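Local atomic coordinates of pyruvate kinase (Pseudomonas aeruginosa, PDB entry 6QXL), a protein that probably catalyses the last step of glycolysis, the transfer of a phosphate from phosphoenolpyruvate to ADP that yields pyruvate and ATP. Residues G60-L65 / T423-P428; A64-L69 / V415-G420. All blocks are in the same frame, centred on the assembly; numbering follows the deposited sequence.

Interaction 1: residues G60-L65 / T423-P428; sequences GRFVAL and TIPFDP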
ATOM      1  N   GLY A  60      21.360  -9.643  39.406  1.00 54.66           N
ATOM      2  CA  GLY A  60      20.472 -10.434  38.548  1.00 56.70           C
ATOM      3  C   GLY A  60      20.312  -9.865  37.153  1.00 59.80           C
ATOM      4  O   GLY A  60      19.221  -9.845  36.604  1.00 63.83           O
ATOM      5  N   ARG A  61      21.418  -9.382  36.598  1.00 57.28           N
ATOM      6  CA  ARG A  61      21.450  -8.774  35.291  1.00 52.52           C
ATOM      7  C   ARG A  61      22.422  -9.549  34.419  1.00 50.26           C
ATOM      8  O   ARG A  61      23.345 -10.221  34.898  1.00 41.91           O
ATOM      9  CB  ARG A  61      21.888  -7.319  35.395  1.00 51.13           C
ATOM     10  CG  ARG A  61      20.888  -6.412  36.100  1.00 50.62           C
ATOM     11  CD  ARG A  61      19.874  -5.880  35.143  1.00 55.36           C
ATOM     12  NE  ARG A  61      20.478  -5.089  34.089  1.00 58.23           N
ATOM     13  CZ  ARG A  61      19.847  -4.686  32.982  1.00 62.43           C
ATOM     14  NH1 ARG A  61      18.553  -4.942  32.800  1.00 55.78           N
ATOM     15  NH2 ARG A  61      20.506  -3.940  32.078  1.00 73.27           N
ATOM     16  N   PHE A  62      22.209  -9.427  33.118  1.00 52.87           N
ATOM     17  CA  PHE A  62      23.007 -10.141  32.145  1.00 54.07           C
ATOM     18  C   PHE A  62      23.611  -9.112  31.224  1.00 52.21           C
ATOM     19  O   PHE A  62      22.932  -8.556  30.364  1.00 56.11           O
ATOM     20  CB  PHE A  62      22.140 -11.161  31.409  1.00 51.97           C
ATOM     21  CG  PHE A  62      21.545 -12.164  32.330  1.00 53.37           C
ATOM     22  CD1 PHE A  62      20.344 -11.878  32.994  1.00 58.02           C
ATOM     23  CD2 PHE A  62      22.209 -13.350  32.614  1.00 49.31           C
ATOM     24  CE1 PHE A  62      19.798 -12.775  33.889  1.00 53.98           C
ATOM     25  CE2 PHE A  62      21.664 -14.268  33.490  1.00 47.10           C
ATOM     26  CZ  PHE A  62      20.481 -13.968  34.147  1.00 52.36           C
ATOM     27  N   VAL A  63      24.890  -8.824  31.465  1.00 49.52           N
ATOM     28  CA  VAL A  63      25.631  -7.834  30.721  1.00 44.29           C
ATOM     29  C   VAL A  63      26.687  -8.528  29.870  1.00 40.57           C
ATOM     30  O   VAL A  63      27.532  -9.249  30.378  1.00 35.89           O
ATOM     31  CB  VAL A  63      26.290  -6.827  31.666  1.00 50.76           C
ATOM     32  CG1 VAL A  63      27.147  -5.826  30.882  1.00 59.77           C
ATOM     33  CG2 VAL A  63      25.214  -6.115  32.508  1.00 51.12           C
ATOM     34  N   ALA A  64      26.636  -8.308  28.562  1.00 37.21           N
ATOM     35  CA  ALA A  64      27.653  -8.845  27.678  1.00 41.57           C
ATOM     36  C   ALA A  64      28.911  -7.999  27.759  1.00 43.87           C
ATOM     37  O   ALA A  64      28.868  -6.849  28.191  1.00 41.10           O
ATOM     38  CB  ALA A  64      27.144  -8.888  26.243  1.00 46.78           C
ATOM     39  N   LEU A  65      30.019  -8.594  27.319  1.00 39.18           N
ATOM     40  CA  LEU A  65      31.280  -7.915  27.196  1.00 41.76           C
ATOM     41  C   LEU A  65      31.693  -7.904  25.751  1.00 44.55           C
ATOM     42  O   LEU A  65      31.767  -8.944  25.105  1.00 46.90           O
ATOM     43  CB  LEU A  65      32.370  -8.592  28.028  1.00 44.93           C
ATOM     44  CG  LEU A  65      32.162  -8.689  29.535  1.00 47.00           C
ATOM     45  CD1 LEU A  65      33.492  -9.116  30.210  1.00 46.49           C
ATOM     46  CD2 LEU A  65      31.646  -7.401  30.159  1.00 47.71           C
ATOM     47  N   THR A 423      16.946 -12.279  29.192  1.00 48.91           N
ATOM     48  CA  THR A 423      17.401 -13.626  29.520  1.00 51.53           C
ATOM     49  C   THR A 423      16.651 -14.170  30.731  1.00 49.25           C
ATOM     50  O   THR A 423      16.463 -13.468  31.736  1.00 47.77           O
ATOM     51  CB  THR A 423      18.872 -13.632  29.879  1.00 52.00           C
ATOM     52  OG1 THR A 423      19.622 -13.071  28.808  1.00 59.98           O
ATOM     53  CG2 THR A 423      19.341 -15.021  30.076  1.00 50.58           C
ATOM     54  N   ILE A 424      16.235 -15.428  30.614  1.00 50.65           N
ATOM     55  CA  ILE A 424      15.726 -16.192  31.743  1.00 53.23           C
ATOM     56  C   ILE A 424      16.538 -17.489  31.821  1.00 52.18           C
ATOM     57  O   ILE A 424      16.371 -18.365  30.975  1.00 43.70           O
ATOM     58  CB  ILE A 424      14.247 -16.558  31.578  1.00 54.91           C
ATOM     59  CG1 ILE A 424      13.362 -15.306  31.442  1.00 57.16           C
ATOM     60  CG2 ILE A 424      13.805 -17.417  32.745  1.00 58.71           C
ATOM     61  CD1 ILE A 424      13.101 -14.549  32.704  1.00 57.91           C
ATOM     62  N   PRO A 425      17.408 -17.633  32.843  1.00 51.37           N
ATOM     63  CA  PRO A 425      18.187 -18.880  32.931  1.00 49.78           C
ATOM     64  C   PRO A 425      17.250 -20.058  33.239  1.00 46.92           C
ATOM     65  O   PRO A 425      16.326 -19.919  34.085  1.00 41.01           O
ATOM     66  CB  PRO A 425      19.166 -18.629  34.077  1.00 49.47           C
ATOM     67  CG  PRO A 425      19.061 -17.180  34.381  1.00 50.78           C
ATOM     68  CD  PRO A 425      17.666 -16.758  33.992  1.00 53.28           C
ATOM     69  N   PHE A 426      17.455 -21.154  32.516  1.00 42.11           N
ATOM     70  CA  PHE A 426      16.501 -22.248  32.493  1.00 46.25           C
ATOM     71  C   PHE A 426      17.116 -23.437  31.786  1.00 44.73           C
ATOM     72  O   PHE A 426      17.782 -23.279  30.748  1.00 49.13           O
ATOM     73  CB  PHE A 426      15.231 -21.790  31.784  1.00 53.80           C
ATOM     74  CG  PHE A 426      14.078 -22.748  31.857  1.00 56.58           C
ATOM     75  CD1 PHE A 426      13.897 -23.663  30.841  1.00 54.05           C
ATOM     76  CD2 PHE A 426      13.119 -22.656  32.890  1.00 59.63           C
ATOM     77  CE1 PHE A 426      12.807 -24.537  30.867  1.00 52.90           C
ATOM     78  CE2 PHE A 426      12.032 -23.495  32.899  1.00 59.97           C
ATOM     79  CZ  PHE A 426      11.851 -24.418  31.888  1.00 56.55           C
ATOM     80  N   ASP A 427      16.927 -24.619  32.383  1.00 52.37           N
ATOM     81  CA  ASP A 427      17.450 -25.868  31.839  1.00 57.81           C
ATOM     82  C   ASP A 427      16.321 -26.869  31.669  1.00 60.47           C
ATOM     83  O   ASP A 427      16.009 -27.606  32.604  1.00 56.80           O
ATOM     84  CB  ASP A 427      18.549 -26.476  32.719  1.00 57.64           C
ATOM     85  CG  ASP A 427      19.309 -27.593  32.005  1.00 58.01           C
ATOM     86  OD1 ASP A 427      18.934 -27.937  30.848  1.00 56.70           O
ATOM     87  OD2 ASP A 427      20.284 -28.117  32.593  1.00 59.55           O
ATOM     88  N   PRO A 428      15.738 -26.935  30.457  1.00 64.51           N
ATOM     89  CA  PRO A 428      14.623 -27.855  30.272  1.00 68.39           C
ATOM     90  C   PRO A 428      15.031 -29.348  30.341  1.00 65.87           C
ATOM     91  O   PRO A 428      14.237 -30.159  30.835  1.00 84.03           O
ATOM     92  CB  PRO A 428      14.078 -27.463  28.891  1.00 70.73           C
ATOM     93  CG  PRO A 428      15.276 -26.997  28.150  1.00 68.25           C
ATOM     94  CD  PRO A 428      16.186 -26.363  29.173  1.00 65.93           C
TER

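Interaction 2: residues A64-L69 / V415-G420; sequences ALLGDL and VAMFRG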
ATOM      1  N   ALA A  64      26.636  -8.308  28.562  1.00 37.21           N
ATOM      2  CA  ALA A  64      27.653  -8.845  27.678  1.00 41.57           C
ATOM      3  C   ALA A  64      28.911  -7.999  27.759  1.00 43.87           C
ATOM      4  O   ALA A  64      28.868  -6.849  28.191  1.00 41.10           O
ATOM      5  CB  ALA A  64      27.144  -8.888  26.243  1.00 46.78           C
ATOM      6  N   LEU A  65      30.019  -8.594  27.319  1.00 39.18           N
ATOM      7  CA  LEU A  65      31.280  -7.915  27.196  1.00 41.76           C
ATOM      8  C   LEU A  65      31.693  -7.904  25.751  1.00 44.55           C
ATOM      9  O   LEU A  65      31.767  -8.944  25.105  1.00 46.90           O
ATOM     10  CB  LEU A  65      32.370  -8.592  28.028  1.00 44.93           C
ATOM     11  CG  LEU A  65      32.162  -8.689  29.535  1.00 47.00           C
ATOM     12  CD1 LEU A  65      33.492  -9.116  30.210  1.00 46.49           C
ATOM     13  CD2 LEU A  65      31.646  -7.401  30.159  1.00 47.71           C
ATOM     14  N   LEU A  66      31.976  -6.704  25.257  1.00 46.88           N
ATOM     15  CA  LEU A  66      32.389  -6.503  23.891  1.00 49.93           C
ATOM     16  C   LEU A  66      33.810  -5.971  23.928  1.00 51.67           C
ATOM     17  O   LEU A  66      34.091  -5.009  24.652  1.00 49.15           O
ATOM     18  CB  LEU A  66      31.445  -5.509  23.211  1.00 44.69           C
ATOM     19  CG  LEU A  66      31.750  -5.184  21.753  1.00 44.85           C
ATOM     20  CD1 LEU A  66      30.463  -4.907  21.018  1.00 48.92           C
ATOM     21  CD2 LEU A  66      32.667  -3.997  21.611  1.00 43.97           C
ATOM     22  N   GLY A  67      34.679  -6.596  23.131  1.00 44.59           N
ATOM     23  CA  GLY A  67      36.067  -6.194  23.012  1.00 46.32           C
ATOM     24  C   GLY A  67      36.291  -5.579  21.656  1.00 53.49           C
ATOM     25  O   GLY A  67      36.020  -6.210  20.630  1.00 61.63           O
ATOM     26  N   ASP A  68      36.797  -4.350  21.648  1.00 51.46           N
ATOM     27  CA  ASP A  68      36.923  -3.569  20.430  1.00 48.49           C
ATOM     28  C   ASP A  68      38.380  -3.523  20.001  1.00 43.81           C
ATOM     29  O   ASP A  68      39.193  -2.893  20.664  1.00 45.64           O
ATOM     30  CB  ASP A  68      36.329  -2.151  20.667  1.00 58.30           C
ATOM     31  CG  ASP A  68      35.954  -1.430  19.383  1.00 69.34           C
ATOM     32  OD1 ASP A  68      36.756  -1.492  18.421  1.00 71.72           O
ATOM     33  OD2 ASP A  68      34.856  -0.815  19.307  1.00 78.41           O
ATOM     34  N   LEU A  69      38.696  -4.172  18.900  1.00 40.37           N
ATOM     35  CA  LEU A  69      40.054  -4.178  18.339  1.00 42.93           C
ATOM     36  C   LEU A  69      40.417  -2.809  17.787  1.00 48.44           C
ATOM     37  O   LEU A  69      39.606  -2.153  17.133  1.00 57.90           O
ATOM     38  CB  LEU A  69      40.191  -5.195  17.194  1.00 42.44           C
ATOM     39  CG  LEU A  69      39.816  -6.654  17.540  1.00 43.65           C
ATOM     40  CD1 LEU A  69      39.832  -7.521  16.268  1.00 45.86           C
ATOM     41  CD2 LEU A  69      40.753  -7.206  18.648  1.00 46.80           C
ATOM     42  N   VAL A 415      22.400 -12.546  24.224  1.00 38.31           N
ATOM     43  CA  VAL A 415      21.127 -11.916  23.897  1.00 35.37           C
ATOM     44  C   VAL A 415      20.946 -10.560  24.571  1.00 33.80           C
ATOM     45  O   VAL A 415      20.003  -9.849  24.260  1.00 33.13           O
ATOM     46  CB  VAL A 415      19.938 -12.839  24.192  1.00 32.54           C
ATOM     47  CG1 VAL A 415      20.108 -14.153  23.466  1.00 32.65           C
ATOM     48  CG2 VAL A 415      19.765 -13.071  25.685  1.00 35.49           C
ATOM     49  N   ALA A 416      21.853 -10.180  25.460  1.00 36.36           N
ATOM     50  CA  ALA A 416      21.772  -8.861  26.080  1.00 37.57           C
ATOM     51  C   ALA A 416      21.815  -7.709  25.062  1.00 31.82           C
ATOM     52  O   ALA A 416      21.257  -6.656  25.313  1.00 28.73           O
ATOM     53  CB  ALA A 416      22.864  -8.692  27.128  1.00 38.81           C
ATOM     54  N   MET A 417      22.456  -7.925  23.927  1.00 31.43           N
ATOM     55  CA  MET A 417      22.468  -6.935  22.873  1.00 38.92           C
ATOM     56  C   MET A 417      21.278  -6.998  21.898  1.00 41.28           C
ATOM     57  O   MET A 417      21.173  -6.137  21.034  1.00 45.77           O
ATOM     58  CB  MET A 417      23.764  -7.027  22.069  1.00 43.50           C
ATOM     59  CG  MET A 417      24.257  -5.683  21.517  1.00 41.92           C
ATOM     60  SD  MET A 417      25.694  -5.969  20.468  1.00 47.55           S
ATOM     61  CE  MET A 417      26.962  -5.951  21.669  1.00 47.99           C
ATOM     62  N   PHE A 418      20.381  -7.975  22.036  1.00 38.25           N
ATOM     63  CA  PHE A 418      19.256  -8.134  21.117  1.00 35.37           C
ATOM     64  C   PHE A 418      18.100  -7.243  21.566  1.00 35.75           C
ATOM     65  O   PHE A 418      17.645  -7.334  22.699  1.00 41.99           O
ATOM     66  CB  PHE A 418      18.745  -9.578  21.098  1.00 36.66           C
ATOM     67  CG  PHE A 418      19.711 -10.610  20.567  1.00 35.56           C
ATOM     68  CD1 PHE A 418      21.008 -10.308  20.194  1.00 33.69           C
ATOM     69  CD2 PHE A 418      19.291 -11.925  20.461  1.00 35.50           C
ATOM     70  CE1 PHE A 418      21.860 -11.291  19.711  1.00 33.03           C
ATOM     71  CE2 PHE A 418      20.140 -12.916  19.992  1.00 36.31           C
ATOM     72  CZ  PHE A 418      21.430 -12.592  19.612  1.00 34.44           C
ATOM     73  N   ARG A 419      17.582  -6.419  20.672  1.00 34.80           N
ATOM     74  CA  ARG A 419      16.497  -5.541  21.039  1.00 36.76           C
ATOM     75  C   ARG A 419      15.263  -6.335  21.481  1.00 36.75           C
ATOM     76  O   ARG A 419      14.809  -7.221  20.771  1.00 36.91           O
ATOM     77  CB  ARG A 419      16.106  -4.623  19.878  1.00 37.25           C
ATOM     78  CG  ARG A 419      14.958  -3.669  20.210  1.00 34.43           C
ATOM     79  CD  ARG A 419      14.819  -2.625  19.139  1.00 34.08           C
ATOM     80  NE  ARG A 419      13.608  -1.813  19.310  1.00 38.86           N
ATOM     81  CZ  ARG A 419      13.457  -0.575  18.857  1.00 35.30           C
ATOM     82  NH1 ARG A 419      14.453   0.020  18.209  1.00 40.81           N
ATOM     83  NH2 ARG A 419      12.322   0.071  19.064  1.00 34.11           N
ATOM     84  N   GLY A 420      14.722  -5.980  22.646  1.00 34.20           N
ATOM     85  CA  GLY A 420      13.478  -6.545  23.143  1.00 34.63           C
ATOM     86  C   GLY A 420      13.615  -7.920  23.817  1.00 35.81           C
ATOM     87  O   GLY A 420      12.606  -8.476  24.237  1.00 38.28           O
TER

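Interaction 1: residues G60-L65 / T423-P428
Phe62 meets Thr423 and Pro425 with its ring, and no other residues of the two segments touch. Thr423 lies over one face of the ring. Its CB sits 4.0 Å from the Phe62 ring centroid and 18° off the ring normal, a CH-pi contact shifted somewhat toward the rim on the CG and CD1 side. The nearest ring atom is Phe62 CD1, 3.9 Å from Thr423 CB. Thr423 CG2 lies on the same face, nearly over the ring centre, 4.2 Å from Phe62 CD2 and from Phe62 CE2. Thr423 OG1 lies beside the CB-CG end of Phe62. It is hydrogen-bonded to the carbonyl O of Gln412 in helix 409-414, a bond that should restrain the threonine's rotation.

Pro425 packs against the far end of the same ring. Its CG reaches Phe62 CZ at 3.5 Å, an oblique approach. Phe62 CG stands anti to its own carbonyl carbon (chi1 -60°), which sends the ring out toward strand 421-425. The tight part is therefore small, made of one ring, one threonine and the CG corner of one proline.

The rest is looser. All three residues are partly exposed, and together the segments bury only 146 Å². The nearest CA atoms, those of Phe62 and Thr423, are 7.1 Å apart. Gln412 adds to the contact by touching both Phe62 and Pro425. On the barrel side, Gly60 ends helix 42-58 in a Schellman motif, and the chain then runs past Phe62 into strand 64-68. Strand 421-425 is an outermost strand of the sheet in the C-terminal alpha/beta domain, so the contact lies at a domain boundary. No hydrogen bond or salt bridge crosses between the segments. Their direct contact rests on dispersion and the CH-pi interaction.

Interaction 2: residues A64-L69 / V415-G420
Leu66 and Met417 make the closest side-chain contact here, and it is purely apolar. Met417 CE comes to 3.7 Å from Leu66 CD1, so a methyl group meets a methyl group. The two side chains cross at about a right angle. Met417 is extended at chi2 and bends at chi3 (-86°), which turns its terminal methyl toward the leucine. With Leu66 CG anti to its backbone N (chi1 180°), CD1 is carried to the methionine methyl.

The second apolar pair is Ala64 with Ala416. Their CB atoms are 4.4 Å apart, and Ala416 CB is 4.1 Å from Ala64 N. Small side chains let the backbones come near each other, with 6.1 Å between the two CA atoms.

Polar links run to other parts of the chain. Lys7 NZ is hydrogen-bonded to the carbonyl O atoms of both Ala416 and Phe418, in the turn that carries Ala416 and Met417. Within the loop, Phe418 N bonds to Val415 O and closes the 3-10 turn.

All four touching residues are buried. Strand 64-68 is the third strand of the TIM barrel, between strands 32-36 and 190-193. Val32 and Tyr190 from those neighbours touch both Leu66 and Met417. The turn between helix 409-414 and strand 421-425 thus packs against the barrel.

Interactions 1 and 2 lie 13 Å apart, centre to centre, and share Ala64 and Leu65. On the barrel side the chain runs from 60-65 into 64-69 along strand 64-68. On the C-terminal side the order is reversed: 415-420 comes first, then 423-428 on strand 421-425. The two directly adjoin, with Phe62 O 3.2 Å from Ala416 CB. Interaction 1 is partly exposed, while interaction 2 is buried near the centre of the chain. Together they are two adjoining, mainly apolar contacts between the TIM barrel and the alpha/beta domain, which binds glucose-6-phosphate, whereas magnesium is bound in the barrel.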